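Local coordinates for computational Design of Enzyme (Synthetic construct, PDB 3TP4), which is a computationally designed protein, probably built on a glycosyl hydrolase family 26 TIM-barrel scaffold to carry a catalytic triad with an activated serine, at residues A[244-250]-A[280-286]; A[48-52]-A[97-101]; A[407-411]-A[444-449]; A[69-75]-A[90-94]. All coordinates share one frame; numbering follows the deposited sequence.

From the N terminus, interaction 2 opens first: helix 87-104 comes back to loop 48-52, closing a loop of 44 residues. Interaction 4 is nested inside it, joining the end of strand 66-70 to the same helix, and the two touch where W69 packs on Y97 and I98. Interaction 1 follows in series, closing a mainly helical loop of 29 residues by pairing strands 242-249 and 282-285 in the same parallel sheet that holds strand 66-70; its nearest atoms lie about 7 Å from interaction 4. Interaction 3 comes last, in the C-terminal Ig-like domain, pairing strands 402-411 and 446-453 across a strand-containing loop of 32 residues, its centre about 41 Å from that of interaction 1. None cross.

Interaction 1: residues A[244-250]-A[280-286]; sequences GLDTYDS and FTRFGVS
Y248 lays its ring against the backbone of G284, whose CA stands over the ring centre, 3.9 Å from the centroid and 7° off its normal, in a CH-pi contact. Y248 CG lies anti to its carbonyl carbon (chi1 -82°), which sets the ring against the neighbouring strand. A CB on G284 would press on the ring, and the backbone angles there call for glycine in any case. At the phenol end, one water 2.6 Å from Y248 OH also takes the NE proton of R282; a second lies 3.0 Å from Y248 OH and takes a weak bond from R282 NH2. Replacing Y248 by an alanine would probably leave both waters without their phenol partner and uncover the G284 backbone. Further back, T281 OG1 bonds twice, accepting from L245 N at 2.9 Å and donating to D246 OD1 at 2.8 Å, which it meets from above the carboxylate plane. CB and CG of R282 run close against the same OD1, the two side chains crossing at a slant, while D246 OD2 forms a salt bridge with R171. Positioning all of this are backbone bonds from R282 N to L245 O (3.1 Å), T247 N to R282 O (2.9 Å) and D249 N to G284 O (3.1 Å). Beyond, F181 meets the Y248 ring edge-to-face, S286 OG bonds to S179, and the R282 side chain lies near the probable Ser-His-Glu triad. Parallel strands side by side, backed by helix 254-274, are characteristic of the TIM barrel.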
# COMPACT_ATOMS: atom_id res chain seq x y z
N GLY A 244 -4.03 -3.11 5.74
CA GLY A 244 -3.36 -2.28 6.72
C GLY A 244 -4.25 -1.46 7.65
O GLY A 244 -5.47 -1.57 7.63
N LEU A 245 -3.60 -0.63 8.46
CA LEU A 245 -4.25 0.20 9.46
C LEU A 245 -3.23 1.23 9.91
O LEU A 245 -2.10 0.87 10.24
CB LEU A 245 -4.67 -0.62 10.68
CG LEU A 245 -5.48 0.14 11.73
CD1 LEU A 245 -6.95 0.25 11.27
CD2 LEU A 245 -5.40 -0.55 13.10
N ASP A 246 -3.64 2.49 9.93
CA ASP A 246 -2.74 3.59 10.29
C ASP A 246 -3.32 4.37 11.46
O ASP A 246 -4.39 4.97 11.34
CB ASP A 246 -2.54 4.53 9.10
CG ASP A 246 -2.11 3.80 7.84
OD1 ASP A 246 -1.18 2.96 7.92
OD2 ASP A 246 -2.70 4.04 6.78
N THR A 247 -2.63 4.35 12.59
CA THR A 247 -3.13 4.99 13.80
C THR A 247 -2.01 5.60 14.62
O THR A 247 -1.13 4.89 15.11
CB THR A 247 -3.88 3.98 14.69
OG1 THR A 247 -4.98 3.44 13.96
CG2 THR A 247 -4.40 4.67 15.94
N TYR A 248 -2.05 6.93 14.75
CA TYR A 248 -1.14 7.63 15.64
C TYR A 248 -1.95 8.15 16.83
O TYR A 248 -3.12 8.47 16.68
CB TYR A 248 -0.45 8.79 14.92
CG TYR A 248 0.75 8.38 14.09
CD1 TYR A 248 0.81 7.13 13.48
CD2 TYR A 248 1.82 9.24 13.92
CE1 TYR A 248 1.92 6.75 12.72
CE2 TYR A 248 2.93 8.87 13.17
CZ TYR A 248 2.97 7.62 12.57
OH TYR A 248 4.08 7.26 11.83
N ASP A 249 -1.33 8.18 18.00
CA ASP A 249 -2.00 8.68 19.21
C ASP A 249 -0.96 9.28 20.14
O ASP A 249 0.19 8.84 20.16
CB ASP A 249 -2.75 7.54 19.92
CG ASP A 249 -2.99 7.83 21.42
OD1 ASP A 249 -4.04 8.42 21.77
OD2 ASP A 249 -2.13 7.43 22.24
N SER A 250 -1.36 10.31 20.88
CA SER A 250 -0.47 10.91 21.88
C SER A 250 -1.07 10.89 23.29
O SER A 250 -0.46 11.43 24.22
CB SER A 250 -0.06 12.33 21.48
OG SER A 250 -1.18 13.20 21.50
N PHE A 280 -0.21 -3.89 10.93
CA PHE A 280 -0.42 -2.57 11.54
C PHE A 280 0.48 -1.58 10.79
O PHE A 280 1.52 -1.14 11.30
CB PHE A 280 -0.07 -2.66 13.03
CG PHE A 280 -0.47 -1.44 13.86
CD1 PHE A 280 -1.06 -0.32 13.27
CD2 PHE A 280 -0.22 -1.43 15.23
CE1 PHE A 280 -1.40 0.81 14.06
CE2 PHE A 280 -0.55 -0.32 16.02
CZ PHE A 280 -1.14 0.80 15.44
N THR A 281 0.10 -1.24 9.56
CA THR A 281 1.02 -0.58 8.63
C THR A 281 1.67 0.68 9.17
O THR A 281 2.85 0.93 8.90
CB THR A 281 0.36 -0.30 7.24
OG1 THR A 281 -0.98 0.20 7.42
CG2 THR A 281 0.33 -1.58 6.41
N ARG A 282 0.93 1.48 9.92
CA ARG A 282 1.52 2.67 10.50
C ARG A 282 1.08 2.89 11.93
O ARG A 282 -0.12 2.86 12.24
CB ARG A 282 1.17 3.90 9.65
CG ARG A 282 1.78 3.89 8.27
CD ARG A 282 1.46 5.20 7.55
NE ARG A 282 2.36 6.28 7.95
CZ ARG A 282 2.35 7.49 7.40
NH1 ARG A 282 1.47 7.77 6.43
NH2 ARG A 282 3.20 8.42 7.80
N PHE A 283 2.06 3.11 12.80
CA PHE A 283 1.79 3.41 14.19
C PHE A 283 2.80 4.42 14.69
O PHE A 283 3.92 4.51 14.17
CB PHE A 283 1.84 2.13 15.05
CG PHE A 283 3.21 1.80 15.59
CD1 PHE A 283 4.18 1.22 14.78
CD2 PHE A 283 3.52 2.05 16.92
CE1 PHE A 283 5.43 0.88 15.29
CE2 PHE A 283 4.78 1.73 17.43
CZ PHE A 283 5.73 1.15 16.62
N GLY A 284 2.44 5.17 15.73
CA GLY A 284 3.38 6.10 16.33
C GLY A 284 2.72 7.10 17.27
O GLY A 284 1.50 7.16 17.35
N VAL A 285 3.54 7.85 18.00
CA VAL A 285 3.03 8.94 18.83
C VAL A 285 2.66 10.13 17.92
O VAL A 285 3.48 10.57 17.12
CB VAL A 285 4.07 9.40 19.86
CG1 VAL A 285 3.59 10.65 20.60
CG2 VAL A 285 4.40 8.27 20.85
N SER A 286 1.44 10.64 18.04
CA SER A 286 1.03 11.78 17.22
C SER A 286 1.99 12.94 17.43
O SER A 286 2.21 13.36 18.57
CB SER A 286 -0.38 12.25 17.57
OG SER A 286 -1.34 11.24 17.39
O HOH W 1 -0.79 6.46 5.63
O HOH W 2 4.38 5.19 10.31
O HOH W 3 4.78 9.59 10.16

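Interaction 2: residues A[48-52]-A[97-101]; sequences PTDGT and YIRKA
G51 packs on the ring of Y97: its CA sits over one face, offset toward the rim, 3.5 Å from the centroid and 16° off the normal, a CH-pi contact. With CG anti to its carbonyl carbon (chi1 -83°), the tyrosine reaches from the helix across to the loop backbone, bringing its hydroxyl up to the D50-G51 peptide. G51 fits for two reasons: its phi is positive, and a CB would clash with Y97 CD1. An alanine in place of Y97 would probably open a gap beside G51 and strip the loop of its aromatic support.

Among direct polar bonds, K100 NZ donates to D50 O at 2.9 Å, nearly along the carbonyl axis, and the same ammonium pairs with D96 on the helix. The extended lysine chain also makes apolar contacts, its CE lying 3.9 Å from T52 CG2. Within the loop, D50 OD1 accepts from T52 OG1 at 2.8 Å, on the syn side, and from T52 N at 3.1 Å, which approaches from above the carboxylate plane.

Water supplies the third kind of link. One molecule lies 2.6 Å from T49 OG1 and 2.7 Å from Y97 OH; another donates to both G51 O and Y97 O. T49 OG1 also bonds to S41 O.

Y97, K100 and the waters thus hold the loop to helix 87-104 of the barrel, while D50 OD1, a side-chain oxygen accepting from T52 N two residues on, shapes this connection between strand 32-37 and helix 55-60 as an Asx turn.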
# COMPACT_ATOMS: atom_id res chain seq x y z
N PRO A 48 25.81 12.06 9.04
CA PRO A 48 25.52 11.85 7.62
C PRO A 48 25.23 10.38 7.30
O PRO A 48 26.01 9.51 7.66
CB PRO A 48 26.83 12.28 6.94
CG PRO A 48 27.40 13.30 7.87
CD PRO A 48 27.05 12.82 9.25
N THR A 49 24.12 10.13 6.62
CA THR A 49 23.68 8.76 6.36
C THR A 49 24.21 8.22 5.03
O THR A 49 24.52 8.98 4.13
CB THR A 49 22.14 8.69 6.35
OG1 THR A 49 21.63 9.58 5.35
CG2 THR A 49 21.60 9.10 7.71
N ASP A 50 24.33 6.90 4.93
CA ASP A 50 24.77 6.29 3.68
C ASP A 50 24.05 4.97 3.46
O ASP A 50 24.50 4.13 2.68
CB ASP A 50 26.29 6.05 3.71
CG ASP A 50 26.69 5.04 4.76
OD1 ASP A 50 25.84 4.73 5.63
OD2 ASP A 50 27.84 4.55 4.74
N GLY A 51 22.94 4.78 4.17
CA GLY A 51 22.13 3.58 4.02
C GLY A 51 22.63 2.38 4.80
O GLY A 51 22.13 1.27 4.60
N THR A 52 23.62 2.59 5.67
CA THR A 52 24.15 1.49 6.48
C THR A 52 24.01 1.69 7.99
O THR A 52 24.35 0.80 8.77
CB THR A 52 25.64 1.21 6.16
OG1 THR A 52 26.45 2.27 6.70
CG2 THR A 52 25.86 1.11 4.63
N TYR A 97 19.85 1.58 -1.37
CA TYR A 97 19.42 1.51 0.02
C TYR A 97 18.51 0.31 0.28
O TYR A 97 18.54 -0.26 1.38
CB TYR A 97 18.72 2.81 0.42
CG TYR A 97 19.67 3.92 0.81
CD1 TYR A 97 20.87 4.12 0.14
CD2 TYR A 97 19.35 4.79 1.85
CE1 TYR A 97 21.73 5.15 0.50
CE2 TYR A 97 20.19 5.81 2.22
CZ TYR A 97 21.38 5.99 1.54
OH TYR A 97 22.22 7.01 1.92
N ILE A 98 17.72 -0.08 -0.72
CA ILE A 98 16.87 -1.27 -0.61
C ILE A 98 17.74 -2.51 -0.59
O ILE A 98 17.49 -3.45 0.17
CB ILE A 98 15.86 -1.36 -1.79
CG1 ILE A 98 14.67 -0.43 -1.56
CG2 ILE A 98 15.36 -2.80 -1.98
CD1 ILE A 98 13.76 -0.26 -2.78
N ARG A 99 18.78 -2.52 -1.42
CA ARG A 99 19.73 -3.63 -1.45
C ARG A 99 20.45 -3.78 -0.11
O ARG A 99 20.62 -4.89 0.41
CB ARG A 99 20.76 -3.42 -2.58
CG ARG A 99 20.26 -3.84 -3.96
CD ARG A 99 21.08 -3.22 -5.11
NE ARG A 99 22.51 -3.22 -4.83
CZ ARG A 99 23.28 -4.31 -4.88
NH1 ARG A 99 22.76 -5.49 -5.19
NH2 ARG A 99 24.58 -4.21 -4.60
N LYS A 100 20.86 -2.65 0.45
CA LYS A 100 21.55 -2.62 1.74
C LYS A 100 20.65 -3.17 2.84
O LYS A 100 21.12 -3.87 3.75
CB LYS A 100 22.00 -1.20 2.06
CG LYS A 100 23.30 -0.80 1.34
CD LYS A 100 23.56 0.70 1.40
CE LYS A 100 24.97 1.04 0.84
NZ LYS A 100 25.07 2.47 0.42
N ALA A 101 19.36 -2.84 2.76
CA ALA A 101 18.42 -3.28 3.78
C ALA A 101 18.23 -4.77 3.66
O ALA A 101 18.18 -5.49 4.66
CB ALA A 101 17.09 -2.55 3.62
O HOH W 4 21.01 9.25 2.89
O HOH W 5 19.38 0.76 3.93

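Interaction 3: residues A[407-411]-A[444-449]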
# COMPACT_ATOMS: atom_id res chain seq x y z
N VAL A 407 -21.83 -3.88 -23.21
CA VAL A 407 -22.18 -3.01 -22.11
C VAL A 407 -23.63 -2.62 -22.30
O VAL A 407 -24.07 -2.33 -23.41
CB VAL A 407 -21.27 -1.76 -22.06
CG1 VAL A 407 -21.88 -0.66 -21.18
CG2 VAL A 407 -19.88 -2.13 -21.53
N GLU A 408 -24.38 -2.66 -21.21
CA GLU A 408 -25.77 -2.27 -21.25
C GLU A 408 -25.95 -1.07 -20.35
O GLU A 408 -25.59 -1.10 -19.17
CB GLU A 408 -26.66 -3.44 -20.81
CG GLU A 408 -28.12 -3.22 -21.05
CD GLU A 408 -28.94 -4.41 -20.59
OE1 GLU A 408 -29.19 -4.50 -19.37
OE2 GLU A 408 -29.33 -5.25 -21.44
N VAL A 409 -26.47 0.02 -20.91
CA VAL A 409 -26.68 1.23 -20.15
C VAL A 409 -28.16 1.36 -19.84
O VAL A 409 -28.99 1.23 -20.75
CB VAL A 409 -26.24 2.47 -20.93
CG1 VAL A 409 -26.51 3.73 -20.12
CG2 VAL A 409 -24.75 2.36 -21.29
N ALA A 410 -28.48 1.58 -18.58
CA ALA A 410 -29.89 1.63 -18.18
C ALA A 410 -30.15 2.81 -17.27
O ALA A 410 -29.25 3.30 -16.61
CB ALA A 410 -30.30 0.34 -17.50
N GLN A 411 -31.40 3.25 -17.25
CA GLN A 411 -31.78 4.38 -16.42
C GLN A 411 -33.16 4.11 -15.84
O GLN A 411 -34.06 3.64 -16.55
CB GLN A 411 -31.78 5.67 -17.22
CG GLN A 411 -32.12 6.89 -16.41
CD GLN A 411 -31.80 8.17 -17.15
OE1 GLN A 411 -32.09 8.30 -18.34
NE2 GLN A 411 -31.18 9.11 -16.46
N THR A 444 -28.58 6.56 -18.65
CA THR A 444 -27.29 7.16 -18.39
C THR A 444 -26.96 7.12 -16.90
O THR A 444 -26.69 8.16 -16.31
CB THR A 444 -27.25 8.64 -18.86
OG1 THR A 444 -26.87 9.48 -17.76
CG2 THR A 444 -28.61 9.09 -19.36
N TYR A 445 -26.97 5.93 -16.31
CA TYR A 445 -26.97 5.84 -14.85
C TYR A 445 -26.41 4.52 -14.30
O TYR A 445 -25.50 4.55 -13.49
CB TYR A 445 -28.37 6.10 -14.31
CG TYR A 445 -28.43 7.24 -13.32
CD1 TYR A 445 -28.60 8.55 -13.75
CD2 TYR A 445 -28.31 7.00 -11.95
CE1 TYR A 445 -28.65 9.58 -12.85
CE2 TYR A 445 -28.36 8.03 -11.05
CZ TYR A 445 -28.53 9.32 -11.50
OH TYR A 445 -28.58 10.35 -10.60
N THR A 446 -26.95 3.38 -14.73
CA THR A 446 -26.28 2.11 -14.43
C THR A 446 -25.60 1.55 -15.69
O THR A 446 -26.21 1.46 -16.76
CB THR A 446 -27.22 1.04 -13.82
OG1 THR A 446 -28.12 0.57 -14.81
CG2 THR A 446 -28.00 1.62 -12.64
N VAL A 447 -24.33 1.20 -15.55
CA VAL A 447 -23.51 0.74 -16.66
C VAL A 447 -23.02 -0.68 -16.34
O VAL A 447 -22.22 -0.87 -15.43
CB VAL A 447 -22.31 1.67 -16.86
CG1 VAL A 447 -21.44 1.20 -18.03
CG2 VAL A 447 -22.78 3.09 -17.08
N THR A 448 -23.54 -1.67 -17.06
CA THR A 448 -23.26 -3.06 -16.75
C THR A 448 -22.45 -3.72 -17.86
O THR A 448 -22.91 -3.82 -19.00
CB THR A 448 -24.55 -3.87 -16.53
OG1 THR A 448 -25.27 -3.30 -15.43
CG2 THR A 448 -24.23 -5.33 -16.24
N ALA A 449 -21.23 -4.15 -17.52
CA ALA A 449 -20.36 -4.84 -18.45
C ALA A 449 -20.54 -6.34 -18.33
O ALA A 449 -20.51 -6.89 -17.22
CB ALA A 449 -18.91 -4.47 -18.20
O HOH W 6 -27.13 -1.60 -16.69
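T444 and Q411 lie side by side where the chain leads into strand 446-453 of the Ig-like domain, antiparallel to strand 402-411; the CG2 of T444 is 3.7 Å from Q411 OE1. The residues just before T444 are not modelled, probably because the loop is mobile. Y445 follows, its CD1 lying 3.8 Å from Q411 NE2, the amide and ring planes 31° apart.

Regular pairing starts at T446, which forms a hydrogen-bonded pair with A410. T446 N donates to A410 O at 3.0 Å, and A410 N returns the bond to T446 O at 2.9 Å. V447 faces the other way, opposite V409 in a non-hydrogen-bonded pair. Its CG1, anti to the backbone N (chi1 -180°), touches CG1 of V407 at 3.7 Å, and both valines are buried. On the same face I377 of strand 374-379 covers V447, while V464 packs on it from the adjoining strand.

T448 is back in a hydrogen-bonded pair, with E408: E408 N bonds to T448 O at 2.9 Å and T448 N to E408 O. The hydroxyl of T448 meets T461 OG1 on strand 456-466, and one water donates to E408 O and is hydrogen-bonded to T446 OG1 and T448 OG1, linking the threonines on this face.

The last pair sets A449 against V407, the CB of A449 resting 4.2 Å from V407 CG2.

Interaction 4: residues A[69-75]-A[90-94]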
# COMPACT_ATOMS: atom_id res chain seq x y z
N TRP A 69 10.07 3.18 3.09
CA TRP A 69 10.55 4.24 2.19
C TRP A 69 9.37 4.87 1.44
O TRP A 69 8.35 4.23 1.23
CB TRP A 69 11.46 3.65 1.13
CG TRP A 69 12.47 2.70 1.59
CD1 TRP A 69 12.43 1.35 1.46
CD2 TRP A 69 13.71 3.02 2.21
NE1 TRP A 69 13.57 0.80 1.97
CE2 TRP A 69 14.38 1.80 2.44
CE3 TRP A 69 14.33 4.21 2.60
CZ2 TRP A 69 15.63 1.74 3.05
CZ3 TRP A 69 15.58 4.15 3.20
CH2 TRP A 69 16.21 2.92 3.42
N SER A 70 9.53 6.12 1.02
CA SER A 70 8.49 6.78 0.21
C SER A 70 8.96 6.91 -1.24
O SER A 70 10.15 7.10 -1.48
CB SER A 70 8.19 8.17 0.77
OG SER A 70 7.63 8.08 2.07
N THR A 71 8.04 6.83 -2.20
CA THR A 71 8.41 7.03 -3.60
C THR A 71 8.89 8.46 -3.82
O THR A 71 9.53 8.77 -4.82
CB THR A 71 7.25 6.74 -4.55
OG1 THR A 71 6.13 7.56 -4.20
CG2 THR A 71 6.87 5.27 -4.49
N SER A 72 8.56 9.32 -2.86
CA SER A 72 9.08 10.68 -2.77
C SER A 72 10.60 10.77 -3.02
O SER A 72 11.11 11.80 -3.47
CB SER A 72 8.77 11.22 -1.38
OG SER A 72 8.71 12.63 -1.38
N ILE A 73 11.32 9.70 -2.72
CA ILE A 73 12.76 9.65 -2.92
C ILE A 73 13.14 9.83 -4.39
O ILE A 73 14.20 10.37 -4.70
CB ILE A 73 13.33 8.32 -2.45
CG1 ILE A 73 13.26 8.22 -0.92
CG2 ILE A 73 14.76 8.14 -2.92
CD1 ILE A 73 13.49 6.84 -0.42
N ILE A 74 12.28 9.36 -5.28
CA ILE A 74 12.54 9.46 -6.71
C ILE A 74 12.47 10.92 -7.16
O ILE A 74 13.19 11.33 -8.07
CB ILE A 74 11.52 8.63 -7.52
CG1 ILE A 74 11.75 7.14 -7.28
CG2 ILE A 74 11.61 8.96 -9.01
CD1 ILE A 74 10.55 6.28 -7.64
N GLU A 75 11.61 11.68 -6.51
CA GLU A 75 11.41 13.09 -6.84
C GLU A 75 12.54 13.93 -6.24
O GLU A 75 12.65 15.12 -6.53
CB GLU A 75 10.07 13.57 -6.28
CG GLU A 75 8.90 12.63 -6.57
CD GLU A 75 7.77 12.79 -5.57
OE1 GLU A 75 7.97 13.50 -4.55
OE2 GLU A 75 6.69 12.20 -5.78
N ASN A 90 18.47 9.13 -8.58
CA ASN A 90 17.68 9.01 -7.36
C ASN A 90 17.13 7.59 -7.25
O ASN A 90 17.07 7.02 -6.15
CB ASN A 90 16.55 10.04 -7.32
CG ASN A 90 17.00 11.37 -6.74
OD1 ASN A 90 18.08 11.47 -6.16
ND2 ASN A 90 16.17 12.39 -6.89
N ILE A 91 16.76 7.01 -8.39
CA ILE A 91 16.26 5.63 -8.43
C ILE A 91 17.35 4.62 -8.14
O ILE A 91 17.11 3.59 -7.49
CB ILE A 91 15.60 5.30 -9.79
CG1 ILE A 91 14.23 5.98 -9.91
CG2 ILE A 91 15.46 3.80 -9.98
CD1 ILE A 91 13.58 5.76 -11.27
N ALA A 92 18.57 4.90 -8.61
CA ALA A 92 19.70 4.01 -8.35
C ALA A 92 20.08 4.04 -6.87
O ALA A 92 20.44 3.01 -6.29
CB ALA A 92 20.89 4.38 -9.22
N LEU A 93 20.00 5.22 -6.26
CA LEU A 93 20.23 5.38 -4.83
C LEU A 93 19.16 4.63 -4.02
O LEU A 93 19.48 3.87 -3.10
CB LEU A 93 20.21 6.86 -4.47
CG LEU A 93 21.42 7.70 -4.89
CD1 LEU A 93 21.15 9.18 -4.66
CD2 LEU A 93 22.67 7.27 -4.14
N PHE A 94 17.90 4.87 -4.37
CA PHE A 94 16.76 4.19 -3.75
C PHE A 94 17.05 2.70 -3.78
O PHE A 94 17.03 2.03 -2.75
CB PHE A 94 15.49 4.52 -4.55
CG PHE A 94 14.20 4.32 -3.80
CD1 PHE A 94 14.14 3.50 -2.68
CD2 PHE A 94 13.04 4.95 -4.22
CE1 PHE A 94 12.93 3.31 -1.99
CE2 PHE A 94 11.83 4.77 -3.54
CZ PHE A 94 11.78 3.95 -2.42
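F94 fills the centre of this contact, with the CD1 of I73 over its ring, 3.9 Å from the centroid and 9° off the normal, a CH-pi contact. The ring is swung off the helix by a chi1 of -159°, which sets CG opposite the backbone N and brings the ring in among W69, I73 and I74. Its edge is turned to the face of W69 in an offset edge-to-face pair, centroids 5.5 Å apart and planes at 68°, while F94 CE1 touches W69 CB at 3.5 Å. I74 CG1 lies near the ring's plane at its edge, and also meets I91 CG1 at 3.8 Å. These groups join the end of strand 66-70 to helix 87-104, with V110 and L154 also touching F94.

Toward the polar edge, N90 CB packs against I73 O at 3.5 Å, and N90 ND2 gives a weak hydrogen bond to I74 O; its OD1 accepts from L82 N. W69 NE1 bonds to N108, and T71 OG1 to Y147. S70, between them in sequence, turns away and its OG is hydrogen-bonded to H37 NE2. Strand 66-70 and helix 87-104 are the first strand and the helix of a TIM-barrel beta-alpha-beta unit completed by strand 107-113, and S70 at the strand end is probably the serine of the designed triad.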